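Local coordinates for protein similarities with probable monooxygenase (Photorhabdus luminescens, PDB 4HB9) that binds flavin-adenine dinucleotide and, judging from its family, probably acts as a flavin-dependent monooxygenase, at residues Gly12-Ala17 and Val27-Arg32; Ile143-Ala148 and Glu153-Leu158. All blocks are in the same frame, centred on the assembly; numbering follows the deposited sequence.

Interaction 1. Residues Gly12-Ala17 and Val27-Arg32. With FAD (flavin-adenine dinucleotide), chain B.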
ATOM      1  N   GLY A  12      -6.448  -4.719  -2.711  1.00 16.50           N
ATOM      2  CA  GLY A  12      -6.711  -5.227  -4.048  1.00 16.29           C
ATOM      3  C   GLY A  12      -7.765  -6.313  -4.118  1.00 16.49           C
ATOM      4  O   GLY A  12      -8.661  -6.253  -4.954  1.00 16.46           O
ATOM      5  N   GLY A  13      -7.667  -7.289  -3.226  1.00 16.58           N
ATOM      6  CA  GLY A  13      -8.542  -8.464  -3.260  1.00 16.58           C
ATOM      7  C   GLY A  13      -9.995  -8.132  -2.990  1.00 16.68           C
ATOM      8  O   GLY A  13     -10.899  -8.648  -3.647  1.00 16.63           O
ATOM      9  N   THR A  14     -10.229  -7.252  -2.028  1.00 17.43           N
ATOM     10  CA  THR A  14     -11.584  -6.819  -1.731  1.00 16.86           C
ATOM     11  C   THR A  14     -12.155  -5.994  -2.866  1.00 16.75           C
ATOM     12  O   THR A  14     -13.304  -6.213  -3.273  1.00 17.46           O
ATOM     13  CB  THR A  14     -11.663  -6.053  -0.389  1.00 17.36           C
ATOM     14  OG1 THR A  14     -10.787  -4.932  -0.403  1.00 16.46           O
ATOM     15  CG2 THR A  14     -11.315  -6.937   0.772  1.00 17.63           C
ATOM     16  N   CYS A  15     -11.369  -5.067  -3.414  1.00 16.83           N
ATOM     17  CA  CYS A  15     -11.845  -4.274  -4.534  1.00 17.16           C
ATOM     18  C   CYS A  15     -12.213  -5.201  -5.686  1.00 16.89           C
ATOM     19  O   CYS A  15     -13.275  -5.048  -6.290  1.00 16.33           O
ATOM     20  CB  CYS A  15     -10.831  -3.230  -5.005  1.00 16.52           C
ATOM     21  SG  CYS A  15     -11.504  -2.013  -6.157  1.00 19.09           S
ATOM     22  N   LEU A  16     -11.335  -6.160  -5.983  1.00 16.48           N
ATOM     23  CA  LEU A  16     -11.599  -7.135  -7.039  1.00 16.72           C
ATOM     24  C   LEU A  16     -12.903  -7.891  -6.804  1.00 16.72           C
ATOM     25  O   LEU A  16     -13.680  -8.061  -7.724  1.00 17.68           O
ATOM     26  CB  LEU A  16     -10.444  -8.142  -7.172  1.00 16.67           C
ATOM     27  CG  LEU A  16     -10.602  -9.221  -8.254  1.00 16.58           C
ATOM     28  CD1 LEU A  16     -10.746  -8.632  -9.647  1.00 16.22           C
ATOM     29  CD2 LEU A  16      -9.419 -10.193  -8.211  1.00 16.98           C
ATOM     30  N   ALA A  17     -13.128  -8.366  -5.590  1.00 17.19           N
ATOM     31  CA  ALA A  17     -14.319  -9.162  -5.317  1.00 16.70           C
ATOM     32  C   ALA A  17     -15.586  -8.337  -5.522  1.00 16.89           C
ATOM     33  O   ALA A  17     -16.536  -8.815  -6.121  1.00 17.03           O
ATOM     34  CB  ALA A  17     -14.269  -9.794  -3.939  1.00 16.63           C
ATOM     35  N   VAL A  27     -17.327 -15.425  -6.695  1.00 22.29           N
ATOM     36  CA  VAL A  27     -16.021 -15.078  -6.142  1.00 21.50           C
ATOM     37  C   VAL A  27     -15.969 -15.413  -4.671  1.00 20.79           C
ATOM     38  O   VAL A  27     -16.946 -15.190  -3.915  1.00 20.43           O
ATOM     39  CB  VAL A  27     -15.661 -13.580  -6.417  1.00 21.86           C
ATOM     40  CG1 VAL A  27     -16.768 -12.668  -5.931  1.00 22.82           C
ATOM     41  CG2 VAL A  27     -14.309 -13.192  -5.806  1.00 21.69           C
ATOM     42  N   THR A  28     -14.826 -15.944  -4.258  1.00 19.98           N
ATOM     43  CA  THR A  28     -14.521 -16.177  -2.866  1.00 20.78           C
ATOM     44  C   THR A  28     -13.127 -15.625  -2.557  1.00 20.26           C
ATOM     45  O   THR A  28     -12.206 -15.719  -3.388  1.00 20.77           O
ATOM     46  CB  THR A  28     -14.547 -17.697  -2.553  1.00 22.80           C
ATOM     47  OG1 THR A  28     -15.813 -18.247  -2.932  1.00 23.56           O
ATOM     48  CG2 THR A  28     -14.317 -17.949  -1.100  1.00 24.62           C
ATOM     49  N   ILE A  29     -12.982 -15.043  -1.364  1.00 18.65           N
ATOM     50  CA  ILE A  29     -11.694 -14.595  -0.883  1.00 18.76           C
ATOM     51  C   ILE A  29     -11.277 -15.426   0.294  1.00 18.35           C
ATOM     52  O   ILE A  29     -12.057 -15.636   1.207  1.00 20.24           O
ATOM     53  CB  ILE A  29     -11.720 -13.119  -0.392  1.00 17.65           C
ATOM     54  CG1 ILE A  29     -12.085 -12.157  -1.525  1.00 18.64           C
ATOM     55  CG2 ILE A  29     -10.370 -12.751   0.202  1.00 18.40           C
ATOM     56  CD1 ILE A  29     -12.382 -10.755  -1.026  1.00 18.23           C
ATOM     57  N   TYR A  30     -10.025 -15.855   0.300  1.00 19.14           N
ATOM     58  CA  TYR A  30      -9.445 -16.585   1.422  1.00 20.47           C
ATOM     59  C   TYR A  30      -8.380 -15.703   2.070  1.00 19.63           C
ATOM     60  O   TYR A  30      -7.412 -15.307   1.435  1.00 20.19           O
ATOM     61  CB  TYR A  30      -8.858 -17.931   0.965  1.00 21.31           C
ATOM     62  CG  TYR A  30      -9.850 -18.716   0.137  1.00 23.27           C
ATOM     63  CD1 TYR A  30     -10.795 -19.558   0.743  1.00 25.20           C
ATOM     64  CD2 TYR A  30      -9.886 -18.577  -1.240  1.00 24.34           C
ATOM     65  CE1 TYR A  30     -11.722 -20.258  -0.026  1.00 26.99           C
ATOM     66  CE2 TYR A  30     -10.806 -19.266  -2.001  1.00 24.58           C
ATOM     67  CZ  TYR A  30     -11.705 -20.105  -1.394  1.00 26.55           C
ATOM     68  OH  TYR A  30     -12.609 -20.777  -2.189  1.00 30.52           O
ATOM     69  N   GLU A  31      -8.598 -15.393   3.338  1.00 20.67           N
ATOM     70  CA  GLU A  31      -7.763 -14.450   4.098  1.00 20.68           C
ATOM     71  C   GLU A  31      -7.170 -15.122   5.312  1.00 20.28           C
ATOM     72  O   GLU A  31      -7.876 -15.795   6.064  1.00 19.56           O
ATOM     73  CB  GLU A  31      -8.606 -13.229   4.523  1.00 20.76           C
ATOM     74  CG  GLU A  31      -7.952 -12.335   5.571  1.00 21.29           C
ATOM     75  CD  GLU A  31      -6.607 -11.762   5.118  1.00 21.42           C
ATOM     76  OE1 GLU A  31      -6.529 -11.267   3.981  1.00 19.48           O
ATOM     77  OE2 GLU A  31      -5.643 -11.795   5.913  1.00 22.72           O
ATOM     78  N   ARG A  32      -5.865 -14.924   5.520  1.00 21.95           N
ATOM     79  CA  ARG A  32      -5.162 -15.586   6.625  1.00 22.14           C
ATOM     80  C   ARG A  32      -5.577 -15.061   7.999  1.00 24.00           C
ATOM     81  O   ARG A  32      -5.603 -15.811   8.946  1.00 21.41           O
ATOM     82  CB  ARG A  32      -3.650 -15.491   6.474  1.00 24.09           C
ATOM     83  CG  ARG A  32      -3.092 -14.085   6.603  1.00 26.29           C
ATOM     84  CD  ARG A  32      -1.582 -14.056   6.529  1.00 28.42           C
ATOM     85  NE  ARG A  32      -1.136 -12.666   6.491  1.00 31.04           N
ATOM     86  CZ  ARG A  32       0.128 -12.288   6.380  1.00 33.04           C
ATOM     87  NH1 ARG A  32       1.098 -13.197   6.319  1.00 34.03           N
ATOM     88  NH2 ARG A  32       0.415 -10.996   6.348  1.00 34.06           N
TER
HETATM   89  PA  FAD B 501      -2.405  -5.970   1.199  1.00 18.99           P
HETATM   90  O1A FAD B 501      -3.364  -4.811   1.265  1.00 17.00           O
HETATM   91  O2A FAD B 501      -1.159  -6.103   2.006  1.00 17.34           O
HETATM   92  O5B FAD B 501      -3.255  -7.316   1.368  1.00 19.33           O
HETATM   93  C5B FAD B 501      -2.652  -8.597   1.372  1.00 19.32           C
HETATM   94  C4B FAD B 501      -3.636  -9.493   2.097  1.00 19.66           C
HETATM   95  O4B FAD B 501      -3.249 -10.864   1.890  1.00 18.75           O
HETATM   96  C3B FAD B 501      -3.690  -9.244   3.617  1.00 19.66           C
HETATM   97  O3B FAD B 501      -5.036  -9.183   4.092  1.00 18.16           O
HETATM   98  C2B FAD B 501      -2.948 -10.447   4.163  1.00 19.94           C
HETATM   99  O2B FAD B 501      -3.318 -10.847   5.470  1.00 19.53           O
HETATM  100  C1B FAD B 501      -3.327 -11.522   3.135  1.00 18.90           C
HETATM  101  N9A FAD B 501      -2.433 -12.679   3.055  1.00 19.36           N
HETATM  102  C8A FAD B 501      -1.075 -12.677   2.996  1.00 21.62           C
HETATM  103  N7A FAD B 501      -0.590 -13.944   2.853  1.00 22.13           N
HETATM  104  C5A FAD B 501      -1.667 -14.757   2.829  1.00 21.17           C
HETATM  105  C6A FAD B 501      -1.848 -16.218   2.716  1.00 21.46           C
HETATM  106  N6A FAD B 501      -0.732 -16.977   2.627  1.00 21.83           N
HETATM  107  N1A FAD B 501      -3.103 -16.713   2.743  1.00 21.02           N
HETATM  108  C2A FAD B 501      -4.181 -15.899   2.823  1.00 22.38           C
HETATM  109  N3A FAD B 501      -4.099 -14.558   2.927  1.00 20.84           N
HETATM  110  C4A FAD B 501      -2.872 -13.940   2.934  1.00 21.16           C
HETATM  111  N1  FAD B 501      -0.344   3.182  -0.943  1.00 22.50           N
HETATM  112  C2  FAD B 501      -0.874   4.229  -1.616  1.00 23.92           C
HETATM  113  O2  FAD B 501      -1.318   4.095  -2.809  1.00 22.71           O
HETATM  114  N3  FAD B 501      -0.951   5.439  -1.030  1.00 21.82           N
HETATM  115  C4  FAD B 501      -0.484   5.725   0.189  1.00 22.73           C
HETATM  116  O4  FAD B 501      -0.590   6.891   0.655  1.00 20.78           O
HETATM  117  C4X FAD B 501       0.144   4.651   0.964  1.00 22.52           C
HETATM  118  N5  FAD B 501       0.633   4.848   2.222  1.00 24.69           N
HETATM  119  C5X FAD B 501       1.210   3.820   2.886  1.00 24.66           C
HETATM  120  C6  FAD B 501       1.736   4.009   4.159  1.00 24.35           C
HETATM  121  C7  FAD B 501       2.328   2.961   4.867  1.00 24.60           C
HETATM  122  C7M FAD B 501       2.902   3.168   6.256  1.00 26.16           C
HETATM  123  C8  FAD B 501       2.410   1.625   4.252  1.00 25.33           C
HETATM  124  C8M FAD B 501       3.034   0.466   4.998  1.00 26.77           C
HETATM  125  C9  FAD B 501       1.885   1.429   2.979  1.00 25.32           C
HETATM  126  C9A FAD B 501       1.285   2.464   2.262  1.00 23.98           C
HETATM  127  N10 FAD B 501       0.757   2.257   0.968  1.00 23.38           N
HETATM  128  C10 FAD B 501       0.188   3.330   0.290  1.00 22.79           C
HETATM  129  C1' FAD B 501       0.844   0.956   0.276  1.00 22.72           C
HETATM  130  C2' FAD B 501      -0.416   0.106   0.431  1.00 21.11           C
HETATM  131  O2' FAD B 501      -0.806   0.015   1.791  1.00 20.88           O
HETATM  132  C3' FAD B 501      -0.139  -1.294  -0.111  1.00 19.79           C
HETATM  133  O3' FAD B 501       0.580  -1.174  -1.338  1.00 21.26           O
HETATM  134  C4' FAD B 501      -1.443  -2.034  -0.373  1.00 19.01           C
HETATM  135  O4' FAD B 501      -1.919  -2.519   0.869  1.00 18.96           O
HETATM  136  C5' FAD B 501      -1.266  -3.204  -1.317  1.00 18.62           C
HETATM  137  O5' FAD B 501      -2.534  -3.805  -1.476  1.00 18.00           O
HETATM  138  P   FAD B 501      -2.586  -5.406  -1.629  1.00 18.21           P
HETATM  139  O1P FAD B 501      -4.061  -5.725  -1.676  1.00 17.60           O
HETATM  140  O2P FAD B 501      -1.674  -5.817  -2.754  1.00 16.96           O
HETATM  141  O3P FAD B 501      -1.915  -6.062  -0.327  1.00 16.51           O
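Val27 meets Ala17 where helix 11-22 runs back over strand 26-30, the second half of the beta-alpha-beta unit of a Rossmann-type dinucleotide fold. The axes of helix segment 12-17 and strand segment 27-30 approach to 9.2 Å at 166°, nearly antiparallel. Val27 presents CG2 to the Ala17 methyl, CB to CG2 being 3.9 Å, while its CG1 lies beside Ala17 O. Two residues on, Ile29 sends its extended arm up to the helix: its CD1 ends 3.6 Å from Ala17 CB and 3.7 Å from Gly13 O. No hydrogen bond joins the two segments; the contact is apolar, and Ile6 of strand 3-7 adds to it.

Both segments also reach the cofactor. Near the start of the helix, Gly12 N donates to FAD O1P (2.8 Å, 161° at the hydrogen). Glu31 has CG anti to the backbone N (chi1 167°) and bends at chi2, which brings its carboxylate to the adenosine ribose: OE1 accepts from FAD O3B at 2.6 Å and OE2 from FAD O2B at 2.5 Å. Ala9 N and Asn33 N hold the same two oxygens. Arg32 then lays one guanidinium face over FAD C8A, and its NE donates to FAD O2B at 3.0 Å.

Interaction 2. Residues Ile143-Ala148 and Glu153-Leu158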
ATOM      1  N   ILE A 143      -8.411 -25.520 -10.314  1.00 34.04           N
ATOM      2  CA  ILE A 143      -7.278 -25.354  -9.417  1.00 30.85           C
ATOM      3  C   ILE A 143      -7.681 -25.742  -8.020  1.00 29.21           C
ATOM      4  O   ILE A 143      -8.714 -25.294  -7.517  1.00 28.71           O
ATOM      5  CB  ILE A 143      -6.816 -23.898  -9.394  1.00 30.86           C
ATOM      6  CG1 ILE A 143      -6.451 -23.441 -10.806  1.00 32.56           C
ATOM      7  CG2 ILE A 143      -5.632 -23.719  -8.455  1.00 30.43           C
ATOM      8  CD1 ILE A 143      -6.450 -21.945 -10.955  1.00 34.91           C
ATOM      9  N   LYS A 144      -6.858 -26.570  -7.395  1.00 28.18           N
ATOM     10  CA  LYS A 144      -7.079 -27.007  -6.035  1.00 29.78           C
ATOM     11  C   LYS A 144      -6.190 -26.133  -5.155  1.00 27.44           C
ATOM     12  O   LYS A 144      -4.991 -26.075  -5.373  1.00 25.99           O
ATOM     13  CB  LYS A 144      -6.717 -28.499  -5.873  1.00 31.83           C
ATOM     14  CG  LYS A 144      -7.034 -29.049  -4.497  1.00 34.41           C
ATOM     15  CD  LYS A 144      -6.863 -30.557  -4.442  1.00 39.10           C
ATOM     16  CE  LYS A 144      -7.411 -31.115  -3.138  1.00 44.73           C
ATOM     17  NZ  LYS A 144      -7.074 -32.558  -2.919  1.00 49.10           N
ATOM     18  N   ILE A 145      -6.796 -25.462  -4.176  1.00 25.96           N
ATOM     19  CA  ILE A 145      -6.063 -24.616  -3.238  1.00 25.91           C
ATOM     20  C   ILE A 145      -5.940 -25.327  -1.906  1.00 26.01           C
ATOM     21  O   ILE A 145      -6.936 -25.800  -1.381  1.00 25.46           O
ATOM     22  CB  ILE A 145      -6.804 -23.279  -2.965  1.00 28.50           C
ATOM     23  CG1 ILE A 145      -7.250 -22.615  -4.273  1.00 28.98           C
ATOM     24  CG2 ILE A 145      -5.897 -22.341  -2.170  1.00 28.99           C
ATOM     25  CD1 ILE A 145      -8.336 -21.560  -4.066  1.00 29.58           C
ATOM     26  N   PHE A 146      -4.728 -25.374  -1.346  1.00 25.47           N
ATOM     27  CA  PHE A 146      -4.503 -25.958  -0.026  1.00 25.44           C
ATOM     28  C   PHE A 146      -4.208 -24.889   1.018  1.00 24.09           C
ATOM     29  O   PHE A 146      -3.354 -24.049   0.793  1.00 23.98           O
ATOM     30  CB  PHE A 146      -3.287 -26.885  -0.075  1.00 27.72           C
ATOM     31  CG  PHE A 146      -3.453 -28.053  -1.012  1.00 31.83           C
ATOM     32  CD1 PHE A 146      -3.814 -29.300  -0.532  1.00 35.21           C
ATOM     33  CD2 PHE A 146      -3.272 -27.898  -2.371  1.00 31.58           C
ATOM     34  CE1 PHE A 146      -3.962 -30.384  -1.390  1.00 35.16           C
ATOM     35  CE2 PHE A 146      -3.430 -28.975  -3.240  1.00 34.23           C
ATOM     36  CZ  PHE A 146      -3.768 -30.224  -2.749  1.00 34.07           C
ATOM     37  N   PHE A 147      -4.856 -24.989   2.171  1.00 24.08           N
ATOM     38  CA  PHE A 147      -4.649 -24.068   3.277  1.00 25.05           C
ATOM     39  C   PHE A 147      -3.891 -24.690   4.439  1.00 26.33           C
ATOM     40  O   PHE A 147      -3.799 -25.912   4.563  1.00 25.55           O
ATOM     41  CB  PHE A 147      -5.997 -23.501   3.721  1.00 25.20           C
ATOM     42  CG  PHE A 147      -6.751 -22.872   2.603  1.00 24.19           C
ATOM     43  CD1 PHE A 147      -6.394 -21.613   2.137  1.00 23.97           C
ATOM     44  CD2 PHE A 147      -7.779 -23.547   1.975  1.00 24.75           C
ATOM     45  CE1 PHE A 147      -7.062 -21.026   1.073  1.00 24.21           C
ATOM     46  CE2 PHE A 147      -8.457 -22.968   0.910  1.00 24.71           C
ATOM     47  CZ  PHE A 147      -8.100 -21.703   0.461  1.00 25.91           C
ATOM     48  N   ALA A 148      -3.325 -23.837   5.287  1.00 25.48           N
ATOM     49  CA  ALA A 148      -2.419 -24.284   6.364  1.00 25.98           C
ATOM     50  C   ALA A 148      -3.105 -25.191   7.386  1.00 28.09           C
ATOM     51  O   ALA A 148      -2.454 -26.016   8.036  1.00 25.97           O
ATOM     52  CB  ALA A 148      -1.833 -23.088   7.087  1.00 27.06           C
ATOM     53  N   GLU A 153      -9.986 -26.091  -1.298  1.00 28.72           N
ATOM     54  CA  GLU A 153     -11.117 -25.688  -2.109  1.00 30.78           C
ATOM     55  C   GLU A 153     -10.711 -25.758  -3.571  1.00 29.27           C
ATOM     56  O   GLU A 153      -9.541 -25.580  -3.905  1.00 31.15           O
ATOM     57  CB  GLU A 153     -11.517 -24.241  -1.795  1.00 32.68           C
ATOM     58  CG  GLU A 153     -11.938 -23.971  -0.363  1.00 34.71           C
ATOM     59  CD  GLU A 153     -13.316 -24.522  -0.021  1.00 39.26           C
ATOM     60  OE1 GLU A 153     -13.644 -24.600   1.186  1.00 38.44           O
ATOM     61  OE2 GLU A 153     -14.070 -24.884  -0.954  1.00 42.84           O
ATOM     62  N   ASN A 154     -11.695 -25.934  -4.445  1.00 28.04           N
ATOM     63  CA  ASN A 154     -11.456 -25.959  -5.867  1.00 26.94           C
ATOM     64  C   ASN A 154     -12.064 -24.707  -6.508  1.00 26.70           C
ATOM     65  O   ASN A 154     -13.193 -24.335  -6.189  1.00 25.94           O
ATOM     66  CB  ASN A 154     -12.070 -27.215  -6.495  1.00 30.91           C
ATOM     67  CG  ASN A 154     -11.510 -28.504  -5.915  1.00 35.18           C
ATOM     68  OD1 ASN A 154     -10.345 -28.582  -5.513  1.00 34.86           O
ATOM     69  ND2 ASN A 154     -12.347 -29.539  -5.883  1.00 41.02           N
ATOM     70  N   VAL A 155     -11.305 -24.060  -7.383  1.00 24.38           N
ATOM     71  CA  VAL A 155     -11.765 -22.882  -8.101  1.00 24.84           C
ATOM     72  C   VAL A 155     -11.361 -22.991  -9.574  1.00 23.49           C
ATOM     73  O   VAL A 155     -10.619 -23.888  -9.959  1.00 25.50           O
ATOM     74  CB  VAL A 155     -11.198 -21.567  -7.489  1.00 24.28           C
ATOM     75  CG1 VAL A 155     -11.620 -21.427  -6.034  1.00 24.73           C
ATOM     76  CG2 VAL A 155      -9.682 -21.486  -7.621  1.00 24.26           C
ATOM     77  N   ASP A 156     -11.873 -22.089 -10.400  1.00 23.73           N
ATOM     78  CA  ASP A 156     -11.559 -22.081 -11.832  1.00 23.79           C
ATOM     79  C   ASP A 156     -10.466 -21.072 -12.202  1.00 24.06           C
ATOM     80  O   ASP A 156      -9.792 -21.225 -13.211  1.00 22.05           O
ATOM     81  CB  ASP A 156     -12.844 -21.812 -12.617  1.00 27.23           C
ATOM     82  CG  ASP A 156     -13.927 -22.827 -12.293  1.00 30.48           C
ATOM     83  OD1 ASP A 156     -13.655 -24.033 -12.416  1.00 35.41           O
ATOM     84  OD2 ASP A 156     -15.008 -22.437 -11.847  1.00 30.01           O
ATOM     85  N   VAL A 157     -10.314 -20.027 -11.380  1.00 22.64           N
ATOM     86  CA  VAL A 157      -9.313 -18.991 -11.583  1.00 21.89           C
ATOM     87  C   VAL A 157      -8.765 -18.672 -10.201  1.00 21.85           C
ATOM     88  O   VAL A 157      -9.528 -18.558  -9.237  1.00 20.54           O
ATOM     89  CB  VAL A 157      -9.922 -17.714 -12.188  1.00 23.70           C
ATOM     90  CG1 VAL A 157      -8.923 -16.551 -12.188  1.00 23.58           C
ATOM     91  CG2 VAL A 157     -10.418 -17.963 -13.601  1.00 23.78           C
ATOM     92  N   LEU A 158      -7.451 -18.551 -10.084  1.00 21.57           N
ATOM     93  CA  LEU A 158      -6.840 -18.228  -8.793  1.00 21.70           C
ATOM     94  C   LEU A 158      -6.137 -16.901  -8.914  1.00 22.47           C
ATOM     95  O   LEU A 158      -5.289 -16.714  -9.788  1.00 20.74           O
ATOM     96  CB  LEU A 158      -5.829 -19.290  -8.362  1.00 22.52           C
ATOM     97  CG  LEU A 158      -5.094 -19.063  -7.034  1.00 23.00           C
ATOM     98  CD1 LEU A 158      -6.043 -19.077  -5.847  1.00 23.42           C
ATOM     99  CD2 LEU A 158      -4.017 -20.128  -6.854  1.00 23.84           C
TER
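Ile143 and Ile145 pair with Val155 and Glu153 in an antiparallel beta hairpin whose strand 143-147 is the middle one of a three-stranded sheet, flanked by 152-155 and by 132-137. Four backbone bonds set the register. Ile143 and Val155 exchange a reciprocal pair, with Ile143 N donating to Val155 O at 2.8 Å; Ile145 and Glu153 form the second such pair, in which Ile145 N reaches Glu153 O at 2.8 Å almost straight (177° at the hydrogen). Between them Lys144 and Asn154 make a non-hydrogen-bonded pair, CA to CA 4.5 Å. Here Asn154 CA also makes a CH...O contact with Ile143 O.

On the face carrying Lys144 and Asn154, the two side chains run side by side and Asn154 OD1 rests 3.5 Å from Lys144 CG. This amide oxygen is buried by the contact without a polar partner in the model.

The face carrying Ile143, Ile145 and Val155 is largely apolar, with Glu153 at its border. Ile145 places CD1 between two partners, Val155 CG2 and Leu158 CD1, each 3.8 Å away. Leu158 can join because the chain leaves the hairpin through Asp156 and folds beneath it into strand 157-160 of the parallel sheet. Ile143 crosses Leu158 at about a right angle, its CD1 3.8 Å from Leu158 CB.

Farther out, Asp156 OD2 accepts a hydrogen bond from His3 N, fixing the turn against strand 3-7. Tyr135 backs Ile143 and Leu158, and Phe132, whose backbone N binds FAD, touches Ile145. Near the hairpin's closed end, with CG anti to its carbonyl carbon (chi1 -55°), the Phe147 ring swings back alongside Glu153, whose CG meets the ring edge, near its plane, 3.8 Å from Phe147 CE2.

From the N terminus, strand 3-7 leads into helix 11-22, and interaction 1 closes the short loop back to strand 26-30. Interaction 2 comes later, closing the still tighter turn between strands 143-147 and 152-155; the two are in series, neither nesting nor crossing. Their centres lie 13 Å apart, yet they touch through Tyr30, on the side of strand 26-30 facing away from the helix. Its CD1 is 3.5 Å from Phe147 CZ, the ring planes about 40° apart, and its CE2 is 4.0 Å from Ile145 CD1. Strand 157-160 continues from the hairpin into the parallel sheet beside strand 3-7, so helix and hairpin layer on the same sheet.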